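Local coordinates for protein peroxiredoxin (Mycobacterium tuberculosis, PDB 5EPF) that probably reduces hydrogen peroxide and organic hydroperoxides to water and alcohols with thiol reductants, protecting the cell against oxidative stress, at residues Leu20-Gln23 and Thr24-Arg28; Arg60-Ala63 and Lys64-Ala67; Gln84-Phe87 and Ala88-Arg91. One frame throughout, in Å; residues are numbered along the deposited sequence.

Contact 1: residues Leu20-Gln23 and Thr24-Arg28; sequences LPDQ and TGTPR
D22 OD1 is gripped by three donors from T24 and T26, within and just past the turn that D22 opens. The hydroxyl T24 OG1 meets D22 OD1 at 2.8 Å on the syn side, not far from the carboxylate plane, whereas the amides T24 N, at 2.9 Å from D22 OD1, and T26 N, at 3.1 Å from D22 OD1, come in well out of that plane; the T24 N bond makes an Asx turn. The aspartate is put there by its first torsion: CG sits between the backbone N and the carbonyl carbon (chi1 68°), which turns the carboxylate back over its own loop. The other oxygen, D22 OD2, offers its anti lone pair to R28 NH1 at 2.8 Å, a salt bridge. The oxygen lies at the edge of the R28 guanidinium, near its plane, with the two flat groups almost perpendicular (89°). Bends at chi2 and chi3 bring NH1 to this oxygen, and nearer the backbone R28 CG packs on D22 CB at 3.7 Å.

The backbone is a β-hairpin, strand 19-21 with 27-29. L20 and R28 form a hydrogen-bonded antiparallel pair, P21 and P27 a non-hydrogen-bonded one, and D22-G25 is a type I turn closed by G25 N to D22 O, with D22 N bonding T26 O beyond it. Outside, the Q23 amide pairs with the backbone of Y95 and L97. One buried carboxylate thus takes up two backbone amides, a hydroxyl and an arginine, so its rotation is fixed from both oxygens; four donors around it would be expected to stabilise the charged form.

Contact 2: residues Arg60-Ala63 and Lys64-Ala67; sequences RDLA and KEFA. With SO4 (sulfate ion), chain B.
L62 and E65 meet at about a right angle, with the leucine methyl CD2 lying against the carboxylate carbon: L62 CD2 to E65 CD is 3.6 Å. The glutamate folds back to get there, its chain bent at chi2 (80°), and this brings OE1 close to the L62 backbone. On another side of L62, CB packs against the F66 ring at CE2, 3.8 Å away, while L62 O accepts F66 N at 3.0 Å, nearly along the C=O axis. A67 N bonds A63 O one residue on.

A water also binds the acid. It donates to D61 O and to E65 OE1 and accepts from K64 N, thereby joining the last turn of one helix to the first turn of the next. Further out, R60 holds D61 side-on, NE and NH2 both reaching D61 OD1 at 3.0 Å from one face of the carboxylate. The NH1/NH2 edge of the guanidinium takes a sulfate, probably from the crystallisation liquor, through R60 NH1 to sulfate O1 at 3.0 Å and R60 NH2 to sulfate O3 at 2.9 Å, so NH2 is shared between the two anions. Helix 145-158 backs the inner side, A149 meeting L62, and L153 touching both E65 and F66. The arrangement is a helix-to-helix junction in a thioredoxin-fold peroxiredoxin: L62 is the first residue past helix 50-61 and occupies the N-cap position of helix 63-68.

Contact 3: residues Gln84-Phe87 and Ala88-Arg91; sequences QAKF and AEVR. With SO4 (sulfate ion), chain B.
K86 lies on helix 81-91, the crossover helix of a β-α-β unit between strands 72-77 and 97-99, and its side chain doubles back along the next turn. CB starts out pointing away from 88-91; bends at chi2 and chi3 then swing the chain round. CG comes to 4.0 Å from V90 CG2, and CD lies between two partners, 3.6 Å from V90 CG2 and equally far from E89 OE1. CE closes in on the same oxygen, and NZ ends the chain in a salt bridge, K86 NZ to E89 OE1 at 2.8 Å, on the syn side but tilted 34° from the carboxylate plane. The glutamate meets it with an extended chain, on the exposed side of the helix.

The backbone keeps its i to i+4 bonds: A88 N to Q84 O, E89 N to A85 O, V90 N to K86 O and R91 N to F87 O. On the buried side, the F87 ring stacks edge-to-face with F93, touches T53 and A56 of helix 50-61, and lies close to the active-site C52. R91 CG lies 4.0 Å from F87 CD1, with the arginine's guanidinium plane turned 86° from the ring. Past a bend at chi2 the arginine reaches the sulfate, where R91 NH1 donates to sulfate O1 at 3.0 Å, with the anion's sulfur in the guanidinium plane.

Contacts 2 and 3 meet through one sulfate, held by R60 of contact 2 and R91 of contact 3, with R92 as a further donor. They also touch directly, R60 NH1 probably hydrogen-bonding R91 O at 2.9 Å, although their centres are 18 Å apart. Contact 1 reaches contact 3 by packing of its turn on the helix: Q23 O lies 3.4 Å from A85 CB, and Q23 NE2 3.7 Å from A88 CB. Contacts 1 and 2 do not touch, their nearest atoms being about 11 Å apart. Contact 3 comes close to the peroxidatic site, the F87 side chain being about 5 Å from that of C52, whereas contacts 1 and 2 lie away from it.

Contact 1: residues Leu20-Gln23 and Thr24-Arg28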
loop_
_atom_site.group_PDB
_atom_site.type_symbol
_atom_site.label_atom_id
_atom_site.label_comp_id
_atom_site.label_asym_id
_atom_site.label_seq_id
_atom_site.Cartn_x
_atom_site.Cartn_y
_atom_site.Cartn_z
ATOM N N LEU A 20 3.449 -11.731 -0.671
ATOM C CA LEU A 20 2.172 -11.906 0.020
ATOM C C LEU A 20 1.105 -12.217 -1.015
ATOM O O LEU A 20 1.228 -11.790 -2.167
ATOM C CB LEU A 20 1.740 -10.623 0.749
ATOM C CG LEU A 20 2.519 -10.245 2.006
ATOM C CD1 LEU A 20 2.008 -8.917 2.513
ATOM C CD2 LEU A 20 2.433 -11.311 3.088
ATOM N N PRO A 21 0.018 -12.893 -0.627
ATOM C CA PRO A 21 -1.080 -13.131 -1.575
ATOM C C PRO A 21 -1.948 -11.898 -1.805
ATOM O O PRO A 21 -2.218 -11.118 -0.885
ATOM C CB PRO A 21 -1.898 -14.226 -0.884
ATOM C CG PRO A 21 -1.669 -13.981 0.584
ATOM C CD PRO A 21 -0.224 -13.505 0.690
ATOM N N ASP A 22 -2.406 -11.744 -3.049
ATOM C CA ASP A 22 -3.370 -10.710 -3.402
ATOM C C ASP A 22 -4.791 -11.202 -3.118
ATOM O O ASP A 22 -4.996 -12.263 -2.514
ATOM C CB ASP A 22 -3.156 -10.215 -4.839
ATOM C CG ASP A 22 -3.482 -11.267 -5.905
ATOM O OD1 ASP A 22 -4.153 -12.294 -5.596
ATOM O OD2 ASP A 22 -3.111 -11.054 -7.084
ATOM N N GLN A 23 -5.784 -10.450 -3.588
ATOM C CA GLN A 23 -7.189 -10.733 -3.294
ATOM C C GLN A 23 -7.699 -11.996 -3.982
ATOM O O GLN A 23 -8.819 -12.413 -3.695
ATOM C CB GLN A 23 -8.094 -9.534 -3.624
ATOM C CG GLN A 23 -8.069 -9.095 -5.088
ATOM C CD GLN A 23 -7.099 -7.946 -5.326
ATOM O OE1 GLN A 23 -5.922 -8.019 -4.940
ATOM N NE2 GLN A 23 -7.585 -6.878 -5.960
ATOM N N THR A 24 -6.940 -12.593 -4.900
ATOM C CA THR A 24 -7.279 -13.900 -5.457
ATOM C C THR A 24 -6.494 -15.035 -4.810
ATOM O O THR A 24 -6.622 -16.192 -5.236
ATOM C CB THR A 24 -7.099 -13.943 -6.983
ATOM O OG1 THR A 24 -5.701 -13.880 -7.314
ATOM C CG2 THR A 24 -7.831 -12.800 -7.653
ATOM N N GLY A 25 -5.703 -14.742 -3.788
ATOM C CA GLY A 25 -4.850 -15.744 -3.204
ATOM C C GLY A 25 -3.586 -16.007 -3.979
ATOM O O GLY A 25 -2.889 -16.984 -3.681
ATOM N N THR A 26 -3.268 -15.183 -4.961
ATOM C CA THR A 26 -2.097 -15.426 -5.795
ATOM C C THR A 26 -0.892 -14.712 -5.194
ATOM O O THR A 26 -0.960 -13.497 -4.942
ATOM C CB THR A 26 -2.352 -14.896 -7.210
ATOM O OG1 THR A 26 -3.486 -15.567 -7.782
ATOM C CG2 THR A 26 -1.128 -15.103 -8.113
ATOM N N PRO A 27 0.208 -15.426 -4.935
ATOM C CA PRO A 27 1.404 -14.768 -4.396
ATOM C C PRO A 27 1.884 -13.657 -5.316
ATOM O O PRO A 27 1.983 -13.831 -6.538
ATOM C CB PRO A 27 2.428 -15.905 -4.324
ATOM C CG PRO A 27 1.594 -17.123 -4.151
ATOM C CD PRO A 27 0.390 -16.884 -5.025
ATOM N N ARG A 28 2.187 -12.509 -4.721
ATOM C CA ARG A 28 2.748 -11.368 -5.421
ATOM C C ARG A 28 4.042 -10.969 -4.722
ATOM O O ARG A 28 4.151 -11.049 -3.493
ATOM C CB ARG A 28 1.788 -10.188 -5.379
ATOM C CG ARG A 28 0.365 -10.510 -5.865
ATOM C CD ARG A 28 0.339 -11.016 -7.301
ATOM N NE ARG A 28 0.642 -9.989 -8.299
ATOM C CZ ARG A 28 -0.239 -9.134 -8.807
ATOM N NH1 ARG A 28 -1.506 -9.156 -8.404
ATOM N NH2 ARG A 28 0.150 -8.252 -9.719
#

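Contact 2: residues Arg60-Ala63 and Lys64-Ala67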
loop_
_atom_site.group_PDB
_atom_site.type_symbol
_atom_site.label_atom_id
_atom_site.label_comp_id
_atom_site.label_asym_id
_atom_site.label_seq_id
_atom_site.Cartn_x
_atom_site.Cartn_y
_atom_site.Cartn_z
ATOM N N ARG A 60 -8.184 4.458 -6.246
ATOM C CA ARG A 60 -8.896 3.915 -7.399
ATOM C C ARG A 60 -9.168 5.000 -8.429
ATOM O O ARG A 60 -8.922 4.819 -9.630
ATOM C CB ARG A 60 -10.231 3.329 -6.933
ATOM C CG ARG A 60 -11.114 2.795 -8.077
ATOM C CD ARG A 60 -12.547 2.595 -7.592
ATOM N NE ARG A 60 -13.142 3.866 -7.200
ATOM C CZ ARG A 60 -14.260 4.001 -6.491
ATOM N NH1 ARG A 60 -14.930 2.929 -6.070
ATOM N NH2 ARG A 60 -14.704 5.212 -6.190
ATOM N N ASP A 61 -9.691 6.144 -7.968
ATOM C CA ASP A 61 -10.134 7.202 -8.860
ATOM C C ASP A 61 -8.972 7.856 -9.581
ATOM O O ASP A 61 -9.193 8.524 -10.595
ATOM C CB ASP A 61 -10.876 8.277 -8.062
ATOM C CG ASP A 61 -12.197 7.809 -7.483
ATOM O OD1 ASP A 61 -12.740 6.763 -7.909
ATOM O OD2 ASP A 61 -12.728 8.530 -6.597
ATOM N N LEU A 62 -7.746 7.703 -9.076
ATOM C CA LEU A 62 -6.559 8.287 -9.692
ATOM C C LEU A 62 -5.818 7.306 -10.601
ATOM O O LEU A 62 -4.627 7.507 -10.878
ATOM C CB LEU A 62 -5.638 8.865 -8.616
ATOM C CG LEU A 62 -6.153 10.138 -7.943
ATOM C CD1 LEU A 62 -5.309 10.455 -6.701
ATOM C CD2 LEU A 62 -6.147 11.307 -8.912
ATOM N N ALA A 63 -6.511 6.281 -11.112
ATOM C CA ALA A 63 -5.864 5.275 -11.961
ATOM C C ALA A 63 -5.090 5.902 -13.126
ATOM O O ALA A 63 -3.935 5.541 -13.396
ATOM C CB ALA A 63 -6.910 4.292 -12.504
ATOM N N LYS A 64 -5.726 6.812 -13.865
ATOM C CA LYS A 64 -5.068 7.358 -15.051
ATOM C C LYS A 64 -3.848 8.196 -14.680
ATOM O O LYS A 64 -2.831 8.158 -15.381
ATOM C CB LYS A 64 -6.063 8.144 -15.907
ATOM C CG LYS A 64 -7.121 7.238 -16.556
ATOM C CD LYS A 64 -7.992 7.970 -17.570
ATOM C CE LYS A 64 -8.602 9.230 -16.984
ATOM N NZ LYS A 64 -9.183 10.094 -18.061
ATOM N N GLU A 65 -3.926 8.937 -13.570
ATOM C CA GLU A 65 -2.814 9.778 -13.134
ATOM C C GLU A 65 -1.605 8.941 -12.720
ATOM O O GLU A 65 -0.455 9.288 -13.035
ATOM C CB GLU A 65 -3.267 10.676 -11.989
ATOM C CG GLU A 65 -4.278 11.762 -12.373
ATOM C CD GLU A 65 -5.734 11.296 -12.500
ATOM O OE1 GLU A 65 -6.048 10.090 -12.418
ATOM O OE2 GLU A 65 -6.588 12.175 -12.693
ATOM N N PHE A 66 -1.837 7.837 -12.009
ATOM C CA PHE A 66 -0.720 6.961 -11.674
ATOM C C PHE A 66 -0.150 6.297 -12.917
ATOM O O PHE A 66 1.068 6.178 -13.055
ATOM C CB PHE A 66 -1.084 5.970 -10.562
ATOM C CG PHE A 66 -1.114 6.606 -9.197
ATOM C CD1 PHE A 66 0.069 6.928 -8.543
ATOM C CD2 PHE A 66 -2.311 6.920 -8.580
ATOM C CE1 PHE A 66 0.054 7.557 -7.282
ATOM C CE2 PHE A 66 -2.335 7.538 -7.326
ATOM C CZ PHE A 66 -1.141 7.850 -6.673
ATOM N N ALA A 67 -1.005 5.912 -13.863
ATOM C CA ALA A 67 -0.495 5.345 -15.105
ATOM C C ALA A 67 0.349 6.354 -15.880
ATOM O O ALA A 67 1.353 5.982 -16.497
ATOM C CB ALA A 67 -1.643 4.801 -15.948
HETATM S S SO4 B . -18.236 4.160 -4.711
HETATM O O1 SO4 B . -17.440 2.981 -4.403
HETATM O O2 SO4 B . -18.914 4.656 -3.493
HETATM O O3 SO4 B . -17.395 5.232 -5.251
HETATM O O4 SO4 B . -19.273 3.808 -5.686
HETATM O O HOH W 1 -8.315 8.031 -13.378
#

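Contact 3: residues Gln84-Phe87 and Ala88-Arg91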
loop_
_atom_site.group_PDB
_atom_site.type_symbol
_atom_site.label_atom_id
_atom_site.label_comp_id
_atom_site.label_asym_id
_atom_site.label_seq_id
_atom_site.Cartn_x
_atom_site.Cartn_y
_atom_site.Cartn_z
ATOM N N GLN A 84 -10.272 -8.860 1.833
ATOM C CA GLN A 84 -9.703 -8.033 0.772
ATOM C C GLN A 84 -10.447 -8.257 -0.537
ATOM O O GLN A 84 -10.722 -7.302 -1.270
ATOM C CB GLN A 84 -8.212 -8.339 0.576
ATOM C CG GLN A 84 -7.297 -8.223 1.806
ATOM C CD GLN A 84 -7.071 -6.800 2.284
ATOM O OE1 GLN A 84 -8.008 -6.016 2.437
ATOM N NE2 GLN A 84 -5.815 -6.466 2.542
ATOM N N ALA A 85 -10.797 -9.516 -0.837
ATOM C CA ALA A 85 -11.522 -9.820 -2.066
ATOM C C ALA A 85 -12.857 -9.086 -2.116
ATOM O O ALA A 85 -13.218 -8.501 -3.140
ATOM C CB ALA A 85 -11.733 -11.329 -2.207
ATOM N N LYS A 86 -13.613 -9.113 -1.012
ATOM C CA LYS A 86 -14.906 -8.424 -1.001
ATOM C C LYS A 86 -14.743 -6.912 -1.114
ATOM O O LYS A 86 -15.511 -6.252 -1.822
ATOM C CB LYS A 86 -15.725 -8.800 0.234
ATOM C CG LYS A 86 -17.182 -8.289 0.170
ATOM C CD LYS A 86 -17.936 -8.697 -1.117
ATOM C CE LYS A 86 -18.112 -10.183 -1.233
ATOM N NZ LYS A 86 -18.993 -10.524 -2.383
ATOM N N PHE A 87 -13.760 -6.346 -0.414
ATOM C CA PHE A 87 -13.505 -4.908 -0.478
ATOM C C PHE A 87 -13.224 -4.491 -1.917
ATOM O O PHE A 87 -13.817 -3.533 -2.435
ATOM C CB PHE A 87 -12.291 -4.642 0.418
ATOM C CG PHE A 87 -11.943 -3.188 0.672
ATOM C CD1 PHE A 87 -12.872 -2.149 0.597
ATOM C CD2 PHE A 87 -10.639 -2.888 1.071
ATOM C CE1 PHE A 87 -12.493 -0.836 0.901
ATOM C CE2 PHE A 87 -10.256 -1.586 1.360
ATOM C CZ PHE A 87 -11.191 -0.558 1.286
ATOM N N ALA A 88 -12.331 -5.224 -2.595
ATOM C CA ALA A 88 -11.964 -4.875 -3.974
ATOM C C ALA A 88 -13.131 -5.086 -4.942
ATOM O O ALA A 88 -13.273 -4.347 -5.924
ATOM C CB ALA A 88 -10.744 -5.685 -4.424
ATOM N N GLU A 89 -13.952 -6.111 -4.706
ATOM C CA GLU A 89 -15.100 -6.365 -5.578
ATOM C C GLU A 89 -16.160 -5.282 -5.418
ATOM O O GLU A 89 -16.667 -4.741 -6.406
ATOM C CB GLU A 89 -15.700 -7.735 -5.253
ATOM C CG GLU A 89 -16.828 -8.167 -6.174
ATOM C CD GLU A 89 -17.532 -9.402 -5.665
ATOM O OE1 GLU A 89 -17.300 -9.805 -4.501
ATOM O OE2 GLU A 89 -18.347 -9.962 -6.420
ATOM N N VAL A 90 -16.505 -4.945 -4.176
ATOM C CA VAL A 90 -17.550 -3.952 -3.929
ATOM C C VAL A 90 -17.134 -2.574 -4.432
ATOM O O VAL A 90 -17.969 -1.799 -4.922
ATOM C CB VAL A 90 -17.905 -3.943 -2.432
ATOM C CG1 VAL A 90 -18.797 -2.764 -2.075
ATOM C CG2 VAL A 90 -18.550 -5.253 -2.057
ATOM N N ARG A 91 -15.844 -2.231 -4.307
ATOM C CA ARG A 91 -15.365 -0.905 -4.683
ATOM C C ARG A 91 -14.733 -0.891 -6.069
ATOM O O ARG A 91 -14.249 0.154 -6.516
ATOM C CB ARG A 91 -14.379 -0.380 -3.637
ATOM C CG ARG A 91 -14.988 -0.250 -2.251
ATOM C CD ARG A 91 -16.160 0.714 -2.248
ATOM N NE ARG A 91 -16.833 0.725 -0.948
ATOM C CZ ARG A 91 -17.834 1.533 -0.648
ATOM N NH1 ARG A 91 -18.258 2.412 -1.538
ATOM N NH2 ARG A 91 -18.408 1.469 0.551
HETATM S S SO4 B . -18.236 4.160 -4.711
HETATM O O1 SO4 B . -17.440 2.981 -4.403
HETATM O O2 SO4 B . -18.914 4.656 -3.493
HETATM O O3 SO4 B . -17.395 5.232 -5.251
HETATM O O4 SO4 B . -19.273 3.808 -5.686
#